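Local coordinates for phosphate-binding protein PstS (Borrelia burgdorferi, PDB 4N13) that binds inorganic phosphate with micromolar affinity as the solute-binding lipoprotein of an ABC transporter that imports phosphate, at residues A[88-93]-A[190-195]; A[108-113]-A[126-131]; A[172-177]-A[196-201]; A[200-203]-A[209-212]; A[206-209]-A[213-216]. All coordinates share one frame; numbering follows the deposited sequence.

In the fold
Interactions 1, 2 and 3 are largely buried and almost wholly apolar across their segments, joining helices to the mixed sheet or to one another: interaction 1 sets strand 80-93 against helix 192-197, interaction 3 joins the end of that helix to helix 170-179, and interaction 2 packs helix 104-111 on the chain entering strand 129-133. Interactions 4 and 5 are partly buried and more polar. Sharing Tyr209, they follow the loop from strand 201-205 to helix 212-216, first through a bridging water, then through a direct hydrogen bond. The centres of interactions 4 and 3 lie about 7 Å and about 8 Å from that of interaction 1, whereas those of interactions 2 and 5 are about 22 Å apart.

Interaction 1 of 5, residues A[88-93]-A[190-195]; sequences ALIFIT and GYAKNS
Ile90 and Ile92 share one chi1 class, 68° and 53°, with CG1 lodged between the backbone N and the carbonyl carbon, yet they touch helix 192-197 through different branches, as each stands at a different point along it. In Ile90 the chain runs on extended from CG1 and delivers CD1 to Ala192, 3.7 Å from Ala192 CB. Ile90 CD1 also lies 3.8 Å from Ala192 CA, so it rests against the start of the helix rather than on one methyl alone. Ile92 uses its other branch: CG2, set beside its own backbone N, faces Ser195, with the Ile92 CG2 to Ser195 CB distance at 3.9 Å. Because Ser195 was modelled in two conformers, the position of its hydroxyl is less certain. In one of them Ser195 OG turns back and donates to Ala192 O at 2.8 Å, tilted 21° from the carbonyl plane, which would satisfy the hydroxyl within the helix. No hydrogen bond joins the two segments, and packing of hydrocarbon is the evidence for the contact. The two isoleucines point from one face of strand 80-93, whose backbone is bonded to strand 183-188 through Ile90 and Ile92 and to strand 201-205 through Phe91. Ile187 of strand 183-188 touches Ile90, Ile92 and Ser195, while Ile174 and Thr177 of helix 170-179 cover Ile92.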
# COMPACT_ATOMS: atom_id res chain seq x y z
N ALA A 88 -3.19 0.19 -1.94
CA ALA A 88 -4.08 1.05 -1.17
C ALA A 88 -4.89 0.30 -0.13
O ALA A 88 -5.26 -0.86 -0.34
CB ALA A 88 -5.03 1.81 -2.11
N LEU A 89 -5.18 0.97 0.97
CA LEU A 89 -6.05 0.42 2.02
C LEU A 89 -7.21 1.36 2.25
O LEU A 89 -7.08 2.58 2.07
CB LEU A 89 -5.29 0.20 3.32
CG LEU A 89 -4.16 -0.81 3.17
CD1 LEU A 89 -2.83 -0.10 2.86
CD2 LEU A 89 -4.10 -1.69 4.39
N ILE A 90 -8.32 0.78 2.68
CA ILE A 90 -9.55 1.51 2.91
C ILE A 90 -10.09 1.13 4.28
O ILE A 90 -9.78 0.07 4.82
CB ILE A 90 -10.58 1.22 1.80
CG1 ILE A 90 -11.08 -0.22 1.87
CG2 ILE A 90 -9.94 1.50 0.45
CD1 ILE A 90 -12.09 -0.60 0.77
N PHE A 91 -10.86 2.04 4.84
CA PHE A 91 -11.45 1.87 6.16
C PHE A 91 -12.94 1.59 6.03
O PHE A 91 -13.67 2.32 5.33
CB PHE A 91 -11.16 3.09 7.02
CG PHE A 91 -9.75 3.09 7.53
CD1 PHE A 91 -9.47 2.56 8.77
CD2 PHE A 91 -8.70 3.50 6.73
CE1 PHE A 91 -8.16 2.50 9.25
CE2 PHE A 91 -7.38 3.43 7.21
CZ PHE A 91 -7.14 2.94 8.47
N ILE A 92 -13.38 0.54 6.70
CA ILE A 92 -14.77 0.12 6.67
C ILE A 92 -15.35 0.17 8.07
O ILE A 92 -14.64 -0.03 9.07
CB ILE A 92 -14.95 -1.30 6.08
CG1 ILE A 92 -14.07 -2.33 6.78
CG2 ILE A 92 -14.64 -1.26 4.58
CD1 ILE A 92 -14.45 -3.75 6.44
N THR A 93 -16.65 0.47 8.14
CA THR A 93 -17.33 0.52 9.42
C THR A 93 -18.61 -0.26 9.37
O THR A 93 -19.18 -0.53 8.30
CB THR A 93 -17.65 1.97 9.88
OG1 THR A 93 -18.71 2.51 9.10
CG2 THR A 93 -16.44 2.87 9.80
N GLY A 190 -8.68 -4.02 -2.88
CA GLY A 190 -9.24 -5.11 -3.67
C GLY A 190 -10.44 -5.78 -3.02
O GLY A 190 -11.15 -6.53 -3.68
N TYR A 191 -10.64 -5.56 -1.73
CA TYR A 191 -11.74 -6.14 -0.98
C TYR A 191 -12.92 -5.19 -0.84
O TYR A 191 -13.88 -5.52 -0.15
CB TYR A 191 -11.25 -6.56 0.40
CG TYR A 191 -10.42 -7.80 0.34
CD1 TYR A 191 -11.03 -9.06 0.45
CD2 TYR A 191 -9.04 -7.74 0.15
CE1 TYR A 191 -10.30 -10.22 0.38
CE2 TYR A 191 -8.28 -8.92 0.08
CZ TYR A 191 -8.93 -10.14 0.18
OH TYR A 191 -8.23 -11.31 0.12
N ALA A 192 -12.88 -4.04 -1.52
CA ALA A 192 -13.98 -3.08 -1.45
C ALA A 192 -15.30 -3.70 -1.88
O ALA A 192 -16.32 -3.54 -1.20
CB ALA A 192 -13.65 -1.83 -2.30
N LYS A 193 -15.30 -4.40 -3.01
CA LYS A 193 -16.54 -4.99 -3.50
C LYS A 193 -17.14 -5.95 -2.45
O LYS A 193 -18.35 -5.96 -2.20
CB LYS A 193 -16.31 -5.72 -4.83
CG LYS A 193 -17.54 -6.42 -5.39
CD LYS A 193 -17.23 -7.07 -6.73
CE LYS A 193 -18.43 -7.79 -7.33
NZ LYS A 193 -18.11 -8.27 -8.71
N ASN A 194 -16.28 -6.77 -1.87
CA ASN A 194 -16.68 -7.73 -0.84
C ASN A 194 -17.29 -7.04 0.37
O ASN A 194 -18.22 -7.55 0.99
CB ASN A 194 -15.47 -8.55 -0.38
CG ASN A 194 -14.70 -9.13 -1.53
OD1 ASN A 194 -14.00 -8.43 -2.25
ND2 ASN A 194 -14.80 -10.44 -1.69
N SER A 195 -16.76 -5.88 0.74
CA SER A 195 -17.27 -5.16 1.90
C SER A 195 -18.65 -4.56 1.62
O SER A 195 -19.52 -4.55 2.48
CB SER A 195 -16.27 -4.11 2.41
OG SER A 195 -16.15 -2.98 1.57

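Interaction 2 of 5, residues A[108-113]-A[126-131]; sequences AKILNG and AKINFI
The helical turn that presents Ile110 and Leu111 to Ile128 and Phe130 is closed by Asn112 N bonding to Ala108 O at 2.9 Å. A second bond, Gly113 N to Ile110 O at 3.2 Å, and a positive phi of 89° at Gly113 mark a Schellman motif, which ends helix 104-111. This is helix-on-sheet packing in the alpha/beta fold of a class II ligand-binding protein, for the other segment leads into strand 129-133. Two apolar pairs make the contact, and in each the side chains cross at about a right angle. Ile110 meets Ile128 on a broad front: Ile128 CD1 lies 3.9 Å from Ile110 CG1 and 4.0 Å from Ile110 CD1, while the two CG2 methyls form a second point of touch. Phe130 has CG anti to its N (chi1 168°), which carries the ring across to the helix. Leu111 starts out pointing away from the strand, yet its CD2 branch returns to the ring and meets it obliquely. Beyond the two segments, Arg161 joins both sides, its NH1 bonding to Ile128 O and its backbone to that of Leu111. Ile143 and Leu147 of helix 138-151 pack on Leu111, and Ile184 of strand 183-188 touches both Ile110 and Ile128. The Phe130 side chain stands about 10 Å from that of Ser139, a phosphate-binding residue by similarity. The tightest touch is at the ring, where Leu111 CD2 lies 3.4 Å from Phe130 CE1.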
# COMPACT_ATOMS: atom_id res chain seq x y z
N ALA A 108 -6.06 8.56 12.71
CA ALA A 108 -4.88 8.14 13.45
C ALA A 108 -5.14 8.12 14.95
O ALA A 108 -4.64 7.25 15.66
CB ALA A 108 -3.72 9.03 13.14
N LYS A 109 -5.94 9.06 15.46
CA LYS A 109 -6.27 9.10 16.87
C LYS A 109 -7.24 7.98 17.25
O LYS A 109 -7.24 7.54 18.40
CB LYS A 109 -6.85 10.48 17.22
CG LYS A 109 -5.81 11.58 17.25
CD LYS A 109 -6.46 12.95 17.44
CE LYS A 109 -5.43 14.04 17.55
NZ LYS A 109 -6.08 15.36 17.80
N ILE A 110 -8.08 7.50 16.33
CA ILE A 110 -8.87 6.28 16.61
C ILE A 110 -7.90 5.10 16.70
O ILE A 110 -7.96 4.27 17.62
CB ILE A 110 -9.96 6.03 15.54
CG1 ILE A 110 -11.03 7.12 15.63
CG2 ILE A 110 -10.54 4.64 15.68
CD1 ILE A 110 -12.07 7.08 14.54
N LEU A 111 -6.98 5.03 15.75
CA LEU A 111 -6.06 3.91 15.68
C LEU A 111 -5.14 3.80 16.88
O LEU A 111 -4.79 2.69 17.26
CB LEU A 111 -5.23 3.98 14.39
CG LEU A 111 -6.03 3.84 13.11
CD1 LEU A 111 -5.18 4.12 11.89
CD2 LEU A 111 -6.58 2.46 13.03
N ASN A 112 -4.73 4.94 17.45
CA ASN A 112 -3.83 4.92 18.58
C ASN A 112 -4.54 5.03 19.92
O ASN A 112 -3.88 5.03 20.96
CB ASN A 112 -2.72 5.98 18.45
CG ASN A 112 -3.05 7.28 19.12
OD1 ASN A 112 -4.21 7.70 19.19
ND2 ASN A 112 -2.01 7.95 19.61
N GLY A 113 -5.86 5.06 19.91
CA GLY A 113 -6.61 5.03 21.16
C GLY A 113 -6.90 6.37 21.81
O GLY A 113 -7.50 6.38 22.88
N ALA A 126 -21.28 6.15 21.39
CA ALA A 126 -21.03 4.72 21.23
C ALA A 126 -19.54 4.49 21.27
O ALA A 126 -18.79 5.13 20.55
CB ALA A 126 -21.60 4.22 19.93
N LYS A 127 -19.11 3.57 22.12
CA LYS A 127 -17.71 3.19 22.20
C LYS A 127 -17.29 2.63 20.84
O LYS A 127 -18.06 1.94 20.17
CB LYS A 127 -17.53 2.15 23.30
CG LYS A 127 -16.12 1.65 23.50
CD LYS A 127 -15.31 2.60 24.37
CE LYS A 127 -13.92 2.07 24.64
NZ LYS A 127 -13.15 2.99 25.50
N ILE A 128 -16.08 2.95 20.41
CA ILE A 128 -15.54 2.45 19.15
C ILE A 128 -14.94 1.07 19.38
O ILE A 128 -14.05 0.90 20.23
CB ILE A 128 -14.44 3.38 18.61
CG1 ILE A 128 -15.00 4.78 18.38
CG2 ILE A 128 -13.82 2.80 17.34
CD1 ILE A 128 -13.99 5.79 17.86
N ASN A 129 -15.39 0.10 18.59
CA ASN A 129 -14.76 -1.21 18.54
C ASN A 129 -13.79 -1.24 17.36
O ASN A 129 -14.19 -1.36 16.20
CB ASN A 129 -15.81 -2.30 18.42
CG ASN A 129 -16.50 -2.55 19.71
OD1 ASN A 129 -15.85 -2.73 20.74
ND2 ASN A 129 -17.83 -2.58 19.69
N PHE A 130 -12.52 -1.07 17.67
CA PHE A 130 -11.47 -1.06 16.67
C PHE A 130 -11.03 -2.48 16.36
O PHE A 130 -10.61 -3.22 17.26
CB PHE A 130 -10.29 -0.24 17.20
CG PHE A 130 -9.04 -0.37 16.39
CD1 PHE A 130 -9.07 -0.29 15.00
CD2 PHE A 130 -7.81 -0.53 17.03
CE1 PHE A 130 -7.89 -0.40 14.27
CE2 PHE A 130 -6.63 -0.62 16.29
CZ PHE A 130 -6.68 -0.55 14.91
N ILE A 131 -11.11 -2.86 15.08
CA ILE A 131 -10.69 -4.17 14.60
C ILE A 131 -9.34 -3.96 13.92
O ILE A 131 -9.24 -3.21 12.95
CB ILE A 131 -11.70 -4.72 13.60
CG1 ILE A 131 -13.07 -4.88 14.29
CG2 ILE A 131 -11.22 -6.03 13.02
CD1 ILE A 131 -14.24 -4.99 13.31

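Interaction 3 of 5, residues A[172-177]-A[196-201]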
# COMPACT_ATOMS: atom_id res chain seq x y z
N GLU A 172 -11.56 -11.66 7.14
CA GLU A 172 -12.01 -11.64 8.53
C GLU A 172 -12.26 -10.23 9.07
O GLU A 172 -13.12 -10.07 9.93
CB GLU A 172 -11.06 -12.40 9.46
CG GLU A 172 -11.56 -12.54 10.89
CD GLU A 172 -12.99 -13.00 11.03
OE1 GLU A 172 -13.53 -13.72 10.16
OE2 GLU A 172 -13.59 -12.63 12.06
N VAL A 173 -11.55 -9.21 8.59
CA VAL A 173 -11.93 -7.85 8.97
C VAL A 173 -13.37 -7.58 8.55
O VAL A 173 -14.15 -7.02 9.31
CB VAL A 173 -10.99 -6.76 8.38
CG1 VAL A 173 -11.50 -5.37 8.79
CG2 VAL A 173 -9.57 -6.93 8.83
N ILE A 174 -13.73 -7.96 7.33
CA ILE A 174 -15.08 -7.76 6.84
C ILE A 174 -16.09 -8.51 7.71
O ILE A 174 -17.09 -7.94 8.13
CB ILE A 174 -15.17 -8.18 5.35
CG1 ILE A 174 -14.38 -7.20 4.49
CG2 ILE A 174 -16.60 -8.25 4.90
CD1 ILE A 174 -14.15 -7.71 3.06
N GLU A 175 -15.83 -9.79 7.96
CA GLU A 175 -16.77 -10.56 8.75
C GLU A 175 -16.92 -10.01 10.16
O GLU A 175 -18.02 -9.85 10.68
CB GLU A 175 -16.38 -12.03 8.81
CG GLU A 175 -17.47 -12.88 9.46
CD GLU A 175 -17.22 -14.37 9.34
OE1 GLU A 175 -17.51 -14.92 8.26
OE2 GLU A 175 -16.72 -14.98 10.30
N LYS A 176 -15.80 -9.67 10.78
CA LYS A 176 -15.82 -9.16 12.14
C LYS A 176 -16.56 -7.81 12.20
O LYS A 176 -17.32 -7.56 13.12
CB LYS A 176 -14.39 -9.02 12.68
CG LYS A 176 -14.31 -8.62 14.15
CD LYS A 176 -14.79 -9.69 15.12
CE LYS A 176 -13.88 -10.90 15.17
NZ LYS A 176 -14.40 -11.93 16.11
N THR A 177 -16.34 -6.94 11.22
CA THR A 177 -16.99 -5.64 11.18
C THR A 177 -18.51 -5.86 11.06
O THR A 177 -19.31 -5.17 11.73
CB THR A 177 -16.46 -4.80 10.02
OG1 THR A 177 -15.06 -4.55 10.21
CG2 THR A 177 -17.16 -3.46 9.95
N ILE A 196 -18.82 -4.08 0.40
CA ILE A 196 -20.09 -3.54 -0.06
C ILE A 196 -21.16 -4.65 -0.12
O ILE A 196 -22.26 -4.49 0.39
CB ILE A 196 -19.89 -2.85 -1.44
CG1 ILE A 196 -19.14 -1.52 -1.25
CG2 ILE A 196 -21.19 -2.65 -2.16
CD1 ILE A 196 -19.90 -0.49 -0.44
N GLU A 197 -20.82 -5.79 -0.72
CA GLU A 197 -21.74 -6.92 -0.81
C GLU A 197 -22.17 -7.40 0.57
O GLU A 197 -23.24 -8.00 0.71
CB GLU A 197 -21.09 -8.08 -1.60
CG GLU A 197 -20.95 -7.81 -3.09
CD GLU A 197 -19.98 -8.75 -3.81
OE1 GLU A 197 -19.14 -9.39 -3.14
OE2 GLU A 197 -20.02 -8.81 -5.05
N LYS A 198 -21.33 -7.14 1.58
CA LYS A 198 -21.63 -7.48 2.97
C LYS A 198 -22.43 -6.38 3.70
O LYS A 198 -22.84 -6.55 4.85
CB LYS A 198 -20.30 -7.74 3.70
CG LYS A 198 -20.40 -8.44 5.03
CD LYS A 198 -20.78 -9.91 4.84
CE LYS A 198 -20.40 -10.74 6.05
NZ LYS A 198 -20.88 -12.15 5.92
N GLY A 199 -22.67 -5.26 3.02
CA GLY A 199 -23.47 -4.20 3.58
C GLY A 199 -22.73 -3.25 4.51
O GLY A 199 -23.34 -2.54 5.30
N LEU A 200 -21.40 -3.19 4.37
CA LEU A 200 -20.61 -2.30 5.21
C LEU A 200 -20.44 -0.96 4.54
O LEU A 200 -20.91 -0.77 3.43
CB LEU A 200 -19.26 -2.95 5.55
CG LEU A 200 -19.42 -4.34 6.15
CD1 LEU A 200 -18.03 -4.94 6.41
CD2 LEU A 200 -20.28 -4.34 7.42
N ASN A 201 -19.85 -0.00 5.24
CA ASN A 201 -19.60 1.33 4.70
C ASN A 201 -18.12 1.63 4.59
O ASN A 201 -17.41 1.47 5.55
CB ASN A 201 -20.25 2.40 5.57
CG ASN A 201 -20.42 3.73 4.81
OD1 ASN A 201 -21.15 3.80 3.82
ND2 ASN A 201 -19.69 4.74 5.22
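Helix segment 172-177 runs beside the chain that leaves helix 192-197, with CA atoms 7.6 Å apart at Ile174 and Lys198 and 7.7 Å apart at Thr177 and Leu200. Gly199, at phi 83°, breaks the helix in a Schellman motif; Lys198 and Leu200 on either side of it both direct their side chains to helix 170-179. Ile174 CG2 is shared between them, lying 3.8 Å from Lys198 CG and 3.9 Å from Leu200 CD1. Lys198 thus contributes the hydrocarbon at the base of its chain. The bend of that chain at chi2 leaves Lys198 NZ 5.0 Å from Glu175 OE1, too long for a salt bridge, though the opposite charges would probably attract. Leu200 CD1 also touches the helix backbone, 3.6 Å from Ile174 O, and lies 3.9 Å from Thr177 CG2. The methyl of Thr177 can face Leu200 because its hydroxyl turns the other way: Thr177 OG1 donates to Val173 O at 2.8 Å, from 35° out of the carbonyl plane. Thr177 N reaches that same oxygen from the opposite face, and of the two bonds it is the one from OG1 that should hold the rotation about chi1. Helix 170-179 links strands 165-167 and 183-188, which lie parallel with strand 129-133 between them. That is a beta-alpha-beta crossover, here with the following helix end packed against the connecting helix, as expected of an alpha/beta binding-protein lobe.

Interaction 4 of 5, residues A[200-203]-A[209-212]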
# COMPACT_ATOMS: atom_id res chain seq x y z
N LEU A 200 -21.40 -3.19 4.37
CA LEU A 200 -20.61 -2.30 5.21
C LEU A 200 -20.44 -0.96 4.54
O LEU A 200 -20.91 -0.77 3.43
CB LEU A 200 -19.26 -2.95 5.55
CG LEU A 200 -19.42 -4.34 6.15
CD1 LEU A 200 -18.03 -4.94 6.41
CD2 LEU A 200 -20.28 -4.34 7.42
N ASN A 201 -19.85 -0.00 5.24
CA ASN A 201 -19.60 1.33 4.70
C ASN A 201 -18.12 1.63 4.59
O ASN A 201 -17.41 1.47 5.55
CB ASN A 201 -20.25 2.40 5.57
CG ASN A 201 -20.42 3.73 4.81
OD1 ASN A 201 -21.15 3.80 3.82
ND2 ASN A 201 -19.69 4.74 5.22
N ILE A 202 -17.69 2.10 3.42
CA ILE A 202 -16.32 2.54 3.22
C ILE A 202 -16.24 4.04 3.47
O ILE A 202 -16.98 4.82 2.87
CB ILE A 202 -15.87 2.27 1.77
CG1 ILE A 202 -15.92 0.77 1.46
CG2 ILE A 202 -14.46 2.82 1.55
CD1 ILE A 202 -15.87 0.42 0.00
N LEU A 203 -15.34 4.45 4.35
CA LEU A 203 -15.18 5.85 4.68
C LEU A 203 -14.42 6.61 3.60
O LEU A 203 -13.46 6.11 3.02
CB LEU A 203 -14.40 6.01 5.99
CG LEU A 203 -15.09 5.53 7.25
CD1 LEU A 203 -14.16 5.64 8.44
CD2 LEU A 203 -16.40 6.26 7.51
N TYR A 209 -12.88 9.70 -1.51
CA TYR A 209 -13.07 8.28 -1.65
C TYR A 209 -11.91 7.68 -2.42
O TYR A 209 -11.38 8.32 -3.33
CB TYR A 209 -14.39 7.97 -2.35
CG TYR A 209 -15.56 8.15 -1.42
CD1 TYR A 209 -15.84 7.22 -0.42
CD2 TYR A 209 -16.38 9.27 -1.51
CE1 TYR A 209 -16.88 7.39 0.44
CE2 TYR A 209 -17.44 9.44 -0.66
CZ TYR A 209 -17.70 8.49 0.32
OH TYR A 209 -18.76 8.64 1.20
N PRO A 210 -11.53 6.44 -2.05
CA PRO A 210 -10.43 5.74 -2.72
C PRO A 210 -10.88 5.16 -4.06
O PRO A 210 -11.65 4.22 -4.11
CB PRO A 210 -10.04 4.65 -1.71
CG PRO A 210 -11.27 4.42 -0.89
CD PRO A 210 -12.07 5.68 -0.90
N THR A 211 -10.42 5.78 -5.14
CA THR A 211 -10.73 5.37 -6.50
C THR A 211 -9.43 5.38 -7.31
O THR A 211 -8.44 5.95 -6.88
CB THR A 211 -11.72 6.33 -7.19
OG1 THR A 211 -11.06 7.57 -7.48
CG2 THR A 211 -12.94 6.58 -6.30
N LYS A 212 -9.42 4.77 -8.48
CA LYS A 212 -8.21 4.80 -9.27
C LYS A 212 -7.75 6.25 -9.52
O LYS A 212 -6.56 6.55 -9.47
CB LYS A 212 -8.39 4.04 -10.57
CG LYS A 212 -7.08 3.88 -11.34
CD LYS A 212 -7.24 2.91 -12.48
CE LYS A 212 -5.92 2.69 -13.21
NZ LYS A 212 -6.09 1.65 -14.25
O HOH W 1 -18.52 7.02 3.51
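Segments 200-203 and 209-212 come nearest at Leu203 and Tyr209, whose CA atoms are 7.1 Å apart, and no direct hydrogen bond joins them. Tyr209 has CG anti to its carbonyl carbon (chi1 -76°), and the edge of its ring reaches the strand: Tyr209 CE1 lies 3.5 Å from Ile202 O, with the oxygen in the plane of the ring. Such an edge-on approach sets a slightly positive C-H against a carbonyl. The same carbonyl is served by a water that donates to Ile202 O at 2.8 Å. That water accepts from Tyr209 OH, also at 2.8 Å, and from Asn201 ND2 at 3.1 Å, so one molecule ties both segments together and should help to orient the phenol and the amide. Beside this polar patch the packing is looser, with Ile202 CG2 4.3 Å from Pro210 CG and Pro210 CD 4.2 Å from Leu203 O. Pro210 also reaches Tyr220 and, on strand 80-93, Ile90. Strand 201-205 pairs with strand 80-93, which in turn pairs with 223-230. The contact is thus a strand-to-helix connection folded against the strand it leaves, within the alpha/beta fold of a class II binding protein.

Interaction 5 of 5, residues A[206-209]-A[213-216]; sequences NSTY and ETIN
Thr208 and Tyr209 meet Thr214 where the loop after strand 201-205 enters helix 212-216, a helix N-terminus with Thr211 at the N-cap position. Of the polar interactions, one crosses between the segments: Thr214 OG1 donates to Tyr209 O at 2.7 Å. The hydroxyl lies in the carbonyl plane, at a C=O to donor angle of 146°. With chi1 at 63°, Thr214 tucks OG1 over its own backbone, flanked by N and C, which turns the hydroxyl toward the preceding loop. Thr211 N also bonds to Thr214 OG1, the return bond of a capping box, while the side chain of Thr211 itself caps a backbone N in the first turn. The Thr214 hydroxyl thus has two partners, giving to Tyr209 O and receiving from Thr211 N. Within the loop, Thr208 OG1 donates to Asn206 O at 3.0 Å from well above the carbonyl plane, closing a turn in which Asn206 and Ser207 both have positive phi. Further bonds, Ser207 N to Asn101 OD1 and Asn206 OD1 to Glu104 N, hold that turn to the segment around Asn101 and Glu104 of the same chain, and Glu213 has a salt bridge to Lys264. The apolar part belongs to the two threonines, whose side chains pass each other in opposite directions. Thr208 CG2 lies 3.7 Å from Thr214 CG2 and closer still to Thr214 CB, at 3.6 Å.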
# COMPACT_ATOMS: atom_id res chain seq x y z
N ASN A 206 -10.25 12.49 4.41
CA ASN A 206 -10.01 13.87 3.96
C ASN A 206 -10.96 14.19 2.80
O ASN A 206 -10.54 14.77 1.79
CB ASN A 206 -8.56 14.12 3.52
CG ASN A 206 -7.54 13.72 4.54
OD1 ASN A 206 -7.79 13.74 5.74
ND2 ASN A 206 -6.34 13.46 4.06
N SER A 207 -12.22 13.78 2.94
CA SER A 207 -13.25 14.06 1.94
C SER A 207 -12.99 13.41 0.60
O SER A 207 -13.57 13.82 -0.40
CB SER A 207 -13.47 15.56 1.78
OG SER A 207 -13.97 16.11 2.98
N THR A 208 -12.21 12.35 0.61
CA THR A 208 -11.79 11.69 -0.62
C THR A 208 -12.10 10.20 -0.56
O THR A 208 -11.63 9.50 0.34
CB THR A 208 -10.28 11.86 -0.85
OG1 THR A 208 -9.91 13.24 -0.71
CG2 THR A 208 -9.87 11.35 -2.23
N TYR A 209 -12.88 9.70 -1.51
CA TYR A 209 -13.07 8.28 -1.65
C TYR A 209 -11.91 7.68 -2.42
O TYR A 209 -11.38 8.32 -3.33
CB TYR A 209 -14.39 7.97 -2.35
CG TYR A 209 -15.56 8.15 -1.42
CD1 TYR A 209 -15.84 7.22 -0.42
CD2 TYR A 209 -16.38 9.27 -1.51
CE1 TYR A 209 -16.88 7.39 0.44
CE2 TYR A 209 -17.44 9.44 -0.66
CZ TYR A 209 -17.70 8.49 0.32
OH TYR A 209 -18.76 8.64 1.20
N GLU A 213 -8.69 7.16 -9.75
CA GLU A 213 -8.33 8.55 -10.03
C GLU A 213 -7.74 9.27 -8.82
O GLU A 213 -6.72 9.98 -8.92
CB GLU A 213 -9.54 9.34 -10.54
CG GLU A 213 -10.04 8.91 -11.92
CD GLU A 213 -9.04 9.16 -13.05
OE1 GLU A 213 -8.21 10.09 -12.93
OE2 GLU A 213 -9.09 8.42 -14.07
N THR A 214 -8.35 9.10 -7.65
CA THR A 214 -7.87 9.81 -6.48
C THR A 214 -6.60 9.19 -5.93
O THR A 214 -5.80 9.87 -5.29
CB THR A 214 -8.93 9.88 -5.37
OG1 THR A 214 -9.22 8.55 -4.93
CG2 THR A 214 -10.19 10.61 -5.84
N ILE A 215 -6.41 7.90 -6.15
CA ILE A 215 -5.17 7.27 -5.70
C ILE A 215 -4.03 7.71 -6.63
O ILE A 215 -2.94 8.07 -6.16
CB ILE A 215 -5.34 5.76 -5.58
CG1 ILE A 215 -6.30 5.45 -4.42
CG2 ILE A 215 -3.98 5.09 -5.38
CD1 ILE A 215 -6.89 4.03 -4.42
N ASN A 216 -4.27 7.70 -7.93
CA ASN A 216 -3.26 8.17 -8.87
C ASN A 216 -2.86 9.63 -8.67
O ASN A 216 -1.70 9.99 -8.83
CB ASN A 216 -3.68 7.93 -10.31
CG ASN A 216 -3.18 6.59 -10.82
OD1 ASN A 216 -2.08 6.50 -11.35
ND2 ASN A 216 -3.95 5.54 -10.60